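Local coordinates for single-stranded DNA-binding protein (Enterobacter phage Enc34, PDB 5ODK), which probably binds single-stranded DNA through an OB fold, as a phage protein expected to act in DNA replication, at residues A[33-38]-A[49-54]; A[145-150]-A[164-169]. One frame throughout, in Å; residues are numbered along the deposited sequence.

Interaction 1 of 2, residues A[33-38]-A[49-54]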
loop_
_atom_site.group_PDB
_atom_site.type_symbol
_atom_site.label_atom_id
_atom_site.label_comp_id
_atom_site.label_asym_id
_atom_site.label_seq_id
_atom_site.Cartn_x
_atom_site.Cartn_y
_atom_site.Cartn_z
ATOM N N PRO A 33 6.072 -1.382 9.333
ATOM C CA PRO A 33 6.998 -1.193 8.222
ATOM C C PRO A 33 8.187 -2.153 8.260
ATOM O O PRO A 33 8.795 -2.347 9.332
ATOM C CB PRO A 33 7.497 0.234 8.400
ATOM C CG PRO A 33 7.374 0.472 9.882
ATOM C CD PRO A 33 6.095 -0.253 10.252
ATOM N N HIS A 34 8.474 -2.733 7.102
ATOM C CA HIS A 34 9.688 -3.525 6.842
ATOM C C HIS A 34 10.255 -3.061 5.539
ATOM O O HIS A 34 10.109 -3.670 4.502
ATOM C CB HIS A 34 9.400 -5.007 6.861
ATOM C CG HIS A 34 9.006 -5.510 8.201
ATOM N ND1 HIS A 34 9.910 -5.649 9.237
ATOM C CD2 HIS A 34 7.804 -5.833 8.704
ATOM C CE1 HIS A 34 9.283 -6.085 10.315
ATOM N NE2 HIS A 34 8.000 -6.218 10.014
ATOM N N LEU A 35 10.897 -1.901 5.632
ATOM C CA LEU A 35 11.472 -1.188 4.492
ATOM C C LEU A 35 12.994 -1.193 4.500
ATOM O O LEU A 35 13.626 -0.861 3.497
ATOM C CB LEU A 35 10.993 0.246 4.462
ATOM C CG LEU A 35 9.487 0.454 4.465
ATOM C CD1 LEU A 35 9.163 1.936 4.476
ATOM C CD2 LEU A 35 8.786 -0.236 3.302
ATOM N N ASP A 36 13.547 -1.527 5.656
ATOM C CA ASP A 36 14.975 -1.464 5.892
ATOM C C ASP A 36 15.703 -2.659 5.343
ATOM O O ASP A 36 16.792 -2.518 4.728
ATOM C CB ASP A 36 15.247 -1.241 7.394
ATOM C CG ASP A 36 14.622 -2.246 8.327
ATOM O OD1 ASP A 36 13.598 -2.914 7.979
ATOM O OD2 ASP A 36 15.109 -2.343 9.482
ATOM N N LYS A 37 15.157 -3.821 5.654
ATOM C CA LYS A 37 15.703 -5.086 5.303
ATOM C C LYS A 37 14.492 -5.992 5.101
ATOM O O LYS A 37 13.431 -5.842 5.756
ATOM C CB LYS A 37 16.642 -5.631 6.412
ATOM C CG LYS A 37 17.917 -4.811 6.595
ATOM C CD LYS A 37 18.869 -5.353 7.636
ATOM C CE LYS A 37 20.014 -4.376 7.845
ATOM N NZ LYS A 37 20.935 -4.922 8.862
ATOM N N PRO A 38 14.647 -6.972 4.206
ATOM C CA PRO A 38 13.503 -7.845 4.008
ATOM C C PRO A 38 13.356 -8.853 5.140
ATOM O O PRO A 38 14.289 -9.097 5.900
ATOM C CB PRO A 38 13.780 -8.498 2.655
ATOM C CG PRO A 38 15.266 -8.440 2.498
ATOM C CD PRO A 38 15.757 -7.264 3.284
ATOM N N TYR A 49 10.099 -7.131 1.601
ATOM C CA TYR A 49 9.792 -5.817 2.170
ATOM C C TYR A 49 8.262 -5.693 2.279
ATOM O O TYR A 49 7.546 -6.268 1.460
ATOM C CB TYR A 49 10.356 -4.743 1.266
ATOM C CG TYR A 49 11.853 -4.828 1.101
ATOM C CD1 TYR A 49 12.426 -5.587 0.121
ATOM C CD2 TYR A 49 12.697 -4.142 1.954
ATOM C CE1 TYR A 49 13.810 -5.690 -0.013
ATOM C CE2 TYR A 49 14.078 -4.220 1.822
ATOM C CZ TYR A 49 14.630 -4.997 0.838
ATOM O OH TYR A 49 15.994 -5.040 0.703
ATOM N N SER A 50 7.776 -4.951 3.253
ATOM C CA SER A 50 6.328 -4.843 3.416
ATOM C C SER A 50 5.925 -3.602 4.204
ATOM O O SER A 50 6.760 -3.004 4.904
ATOM C CB SER A 50 5.781 -6.110 4.069
ATOM O OG SER A 50 6.266 -6.224 5.375
ATOM N N ILE A 51 4.651 -3.270 4.144
ATOM C CA ILE A 51 4.069 -2.261 4.981
ATOM C C ILE A 51 2.555 -2.492 5.018
ATOM O O ILE A 51 1.996 -3.084 4.066
ATOM C CB ILE A 51 4.401 -0.831 4.439
ATOM C CG1 ILE A 51 4.265 0.245 5.506
ATOM C CG2 ILE A 51 3.553 -0.532 3.203
ATOM C CD1 ILE A 51 4.969 1.542 5.098
ATOM N N THR A 52 1.925 -2.022 6.090
ATOM C CA THR A 52 0.488 -1.902 6.157
ATOM C C THR A 52 0.170 -0.403 6.122
ATOM O O THR A 52 0.831 0.409 6.776
ATOM C CB THR A 52 -0.054 -2.589 7.418
ATOM O OG1 THR A 52 0.156 -3.997 7.289
ATOM C CG2 THR A 52 -1.552 -2.299 7.583
ATOM N N LEU A 53 -0.858 -0.050 5.363
ATOM C CA LEU A 53 -1.305 1.340 5.211
ATOM C C LEU A 53 -2.710 1.437 5.749
ATOM O O LEU A 53 -3.590 0.657 5.352
ATOM C CB LEU A 53 -1.242 1.767 3.762
ATOM C CG LEU A 53 0.105 1.570 3.071
ATOM C CD1 LEU A 53 -0.021 1.848 1.592
ATOM C CD2 LEU A 53 1.224 2.432 3.657
ATOM N N LEU A 54 -2.934 2.362 6.680
ATOM C CA LEU A 54 -4.223 2.603 7.263
ATOM C C LEU A 54 -4.777 3.849 6.616
ATOM O O LEU A 54 -4.262 4.965 6.806
ATOM C CB LEU A 54 -4.064 2.773 8.758
ATOM C CG LEU A 54 -3.426 1.600 9.471
ATOM C CD1 LEU A 54 -3.235 1.933 10.929
ATOM C CD2 LEU A 54 -4.220 0.306 9.307
#
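The pyrrolidine ring of Pro-38 lies over one face of the Tyr-49 ring. The two side chains run side by side and point the same way. Pro-38 CB sits 4.0 Å from the centroid of the Tyr-49 ring, 15° off the normal, which makes a CH-pi contact. CB is offset toward the rim, on the side of CE1 and CZ. Pro-38 CD reaches the phenol end, 3.4 Å from Tyr-49 OH.

The backbone of 35-38 bends round this ring. The carbonyl O of His-34 meets the ring edge, and so does the carbonyl carbon of Asp-36. Tyr-49 CG is anti to its own carbonyl carbon (chi1 -60°), beside the backbone N. The ring beyond it fills the hollow of the turn.

His-34 and Ser-50 form one antiparallel hydrogen-bonded pair. His-34 N donates to Ser-50 O at 2.8 Å, and Ser-50 N donates to His-34 O at 2.9 Å. Their side chains share a face of the sheet. Ser-50 OG comes to the edge of the imidazole, 3.7 Å from His-34 CD2. The His-34 ring also stacks on Tyr-39.

On the side away from the His-34 and Ser-50 side chains, the tip of Leu-35 turns back toward strand 49-54. Its CD2 lies 3.8 Å from Ser-50 O. Leu-35 CD1 meets Ile-51 CD1 at 4.3 Å, and Pro-33 CB rests against Ile-51 CG1. Leu-35 and Ile-51 both pack on Leu-166. Leu-35 also touches Ile-135 of helix 132-138.

The contact is the end of an antiparallel strand pair, where strand 28-34 turns away and strand 49-56 begins, within a protein of the OB fold.

Interaction 2 of 2, residues A[145-150]-A[164-169]. With PO4 (phosphate ion), chain D.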
loop_
_atom_site.group_PDB
_atom_site.type_symbol
_atom_site.label_atom_id
_atom_site.label_comp_id
_atom_site.label_asym_id
_atom_site.label_seq_id
_atom_site.Cartn_x
_atom_site.Cartn_y
_atom_site.Cartn_z
ATOM N N VAL A 145 2.424 8.555 5.707
ATOM C CA VAL A 145 3.150 8.364 4.459
ATOM C C VAL A 145 2.236 8.543 3.268
ATOM O O VAL A 145 1.007 8.589 3.407
ATOM C CB VAL A 145 3.796 6.945 4.392
ATOM C CG1 VAL A 145 4.732 6.742 5.579
ATOM C CG2 VAL A 145 2.755 5.839 4.326
ATOM N N SER A 146 2.832 8.582 2.093
ATOM C CA SER A 146 2.155 8.340 0.836
ATOM C C SER A 146 2.878 7.217 0.152
ATOM O O SER A 146 4.088 7.074 0.293
ATOM C CB SER A 146 2.117 9.588 -0.035
ATOM O OG SER A 146 1.402 10.586 0.633
ATOM N N SER A 147 2.179 6.370 -0.572
ATOM C CA SER A 147 2.801 5.166 -1.117
ATOM C C SER A 147 2.273 4.853 -2.491
ATOM O O SER A 147 1.059 5.028 -2.746
ATOM C CB SER A 147 2.552 4.001 -0.163
ATOM O OG SER A 147 3.062 2.764 -0.615
ATOM N N VAL A 148 3.131 4.360 -3.362
ATOM C CA VAL A 148 2.740 3.830 -4.662
ATOM C C VAL A 148 2.777 2.316 -4.619
ATOM O O VAL A 148 3.789 1.706 -4.223
ATOM C CB VAL A 148 3.596 4.383 -5.822
ATOM C CG1 VAL A 148 3.137 3.784 -7.137
ATOM C CG2 VAL A 148 3.516 5.889 -5.875
ATOM N N ILE A 149 1.639 1.744 -5.027
ATOM C CA ILE A 149 1.431 0.315 -5.059
ATOM C C ILE A 149 0.907 -0.095 -6.435
ATOM O O ILE A 149 0.505 0.765 -7.237
ATOM C CB ILE A 149 0.442 -0.143 -3.944
ATOM C CG1 ILE A 149 -0.959 0.463 -4.153
ATOM C CG2 ILE A 149 0.982 0.222 -2.567
ATOM C CD1 ILE A 149 -2.009 -0.098 -3.230
ATOM N N ARG A 150 0.906 -1.383 -6.716
ATOM C CA ARG A 150 0.206 -1.853 -7.916
ATOM C C ARG A 150 -0.278 -3.267 -7.665
ATOM O O ARG A 150 0.479 -4.101 -7.188
ATOM C CB ARG A 150 1.075 -1.818 -9.163
ATOM C CG ARG A 150 0.194 -1.937 -10.407
ATOM C CD ARG A 150 0.922 -1.630 -11.688
ATOM N NE ARG A 150 1.873 -2.685 -12.034
ATOM C CZ ARG A 150 2.545 -2.727 -13.187
ATOM N NH1 ARG A 150 2.458 -1.720 -14.077
ATOM N NH2 ARG A 150 3.321 -3.758 -13.445
ATOM N N ALA A 164 -0.786 -6.659 -3.527
ATOM C CA ALA A 164 -0.290 -5.346 -3.933
ATOM C C ALA A 164 1.248 -5.311 -3.828
ATOM O O ALA A 164 1.805 -5.598 -2.756
ATOM C CB ALA A 164 -0.878 -4.246 -3.083
ATOM N N ASN A 165 1.890 -4.980 -4.927
ATOM C CA ASN A 165 3.316 -4.660 -4.917
ATOM C C ASN A 165 3.508 -3.312 -4.250
ATOM O O ASN A 165 2.792 -2.362 -4.515
ATOM C CB ASN A 165 3.883 -4.586 -6.335
ATOM C CG ASN A 165 4.183 -5.935 -6.928
ATOM O OD1 ASN A 165 4.742 -6.777 -6.234
ATOM N ND2 ASN A 165 3.801 -6.139 -8.195
ATOM N N LEU A 166 4.538 -3.250 -3.409
ATOM C CA LEU A 166 4.965 -2.032 -2.727
ATOM C C LEU A 166 6.105 -1.423 -3.495
ATOM O O LEU A 166 7.186 -2.008 -3.537
ATOM C CB LEU A 166 5.394 -2.358 -1.310
ATOM C CG LEU A 166 5.863 -1.182 -0.467
ATOM C CD1 LEU A 166 4.785 -0.145 -0.325
ATOM C CD2 LEU A 166 6.331 -1.666 0.890
ATOM N N LEU A 167 5.898 -0.244 -4.094
ATOM C CA LEU A 167 6.886 0.327 -5.021
ATOM C C LEU A 167 7.555 1.589 -4.503
ATOM O O LEU A 167 8.735 1.819 -4.830
ATOM C CB LEU A 167 6.268 0.532 -6.389
ATOM C CG LEU A 167 5.823 -0.830 -6.916
ATOM C CD1 LEU A 167 4.648 -0.786 -7.817
ATOM C CD2 LEU A 167 6.914 -1.692 -7.408
ATOM N N SER A 168 6.885 2.365 -3.671
ATOM C CA SER A 168 7.509 3.528 -3.040
ATOM C C SER A 168 6.794 3.873 -1.764
ATOM O O SER A 168 5.577 3.645 -1.642
ATOM C CB SER A 168 7.537 4.679 -3.998
ATOM O OG SER A 168 6.298 5.246 -4.213
ATOM N N VAL A 169 7.515 4.461 -0.808
ATOM C CA VAL A 169 6.962 5.019 0.409
ATOM C C VAL A 169 7.630 6.361 0.640
ATOM O O VAL A 169 8.861 6.425 0.639
ATOM C CB VAL A 169 7.174 4.125 1.619
ATOM C CG1 VAL A 169 6.543 4.726 2.861
ATOM C CG2 VAL A 169 6.600 2.735 1.356
HETATM P P PO4 D . 2.913 -7.568 -12.555
HETATM O O1 PO4 D . 3.288 -6.253 -12.070
HETATM O O2 PO4 D . 3.272 -7.524 -14.045
HETATM O O3 PO4 D . 3.607 -8.742 -11.840
HETATM O O4 PO4 D . 1.392 -7.797 -12.475
HETATM O O HOH W 1 5.577 7.182 -2.462
HETATM O O HOH W 2 1.944 -4.965 -10.206
#
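The guanidinium of Arg-150 meets a phosphate ion and a water at its edge, both in its plane. Arg-150 NH2 donates to O1 of the phosphate at 2.8 Å, with an N-H...O angle of 158°. NE donates to the water, which also accepts from Asn-165 ND2 and donates to the same phosphate oxygen. The Arg-150 chain bends at chi3 (71°), which sets the position of NE, the donor to the water. Its NH1 is bonded to Ser-20 O. The phosphate probably comes from the crystallisation liquor.

Behind this end the strands pair through their backbones. Arg-150 and Asn-165 form a hydrogen-bonded pair, in which Asn-165 N donates to Arg-150 O at 2.8 Å.

The register then slips by one residue. Val-148 O takes two donors, Leu-167 N at 2.9 Å and Ser-168 N at 3.2 Å. Ser-168 O also takes two, Val-148 N at 3.1 Å and the Ser-147 hydroxyl. With its OG anti to the backbone N (chi1 178°), Ser-147 places that hydroxyl 2.9 Å from Ser-168 O, nearly along the C=O axis.

Leu-167 CD1 lies against Arg-150 CB. On the face that carries Ser-147, Ile-149 and Leu-166, Val-145 CG1 meets Val-169 CG1 at 3.8 Å, and Ile-149 CD1 approaches Ala-164 CB.

Leu-167 and Ser-168 both face Val-148, which defines a classic beta bulge in the antiparallel hairpin of strands 144-156 and 159-173.

Interactions 1 and 2 lie on different strand pairs of one sheet. Their centres are 10 Å apart. Strand 28-34 joins them, since it pairs with both 49-56 and 144-156. Their side chains meet in a shared apolar core. Leu-166 carries much of this, with CD2 3.7 Å from Leu-35 CD2 and CD1 3.8 Å from Ile-51 CG2. Leu-53 adds to it, with CD2 3.8 Å from Val-145 CG2. Interaction 1 lies away from the magnesium site. In interaction 2, the side chain of Ser-146 is about 11 Å from that of Lys-13, which is seen at a magnesium ion in a structure of this protein; no magnesium is bound to this chain.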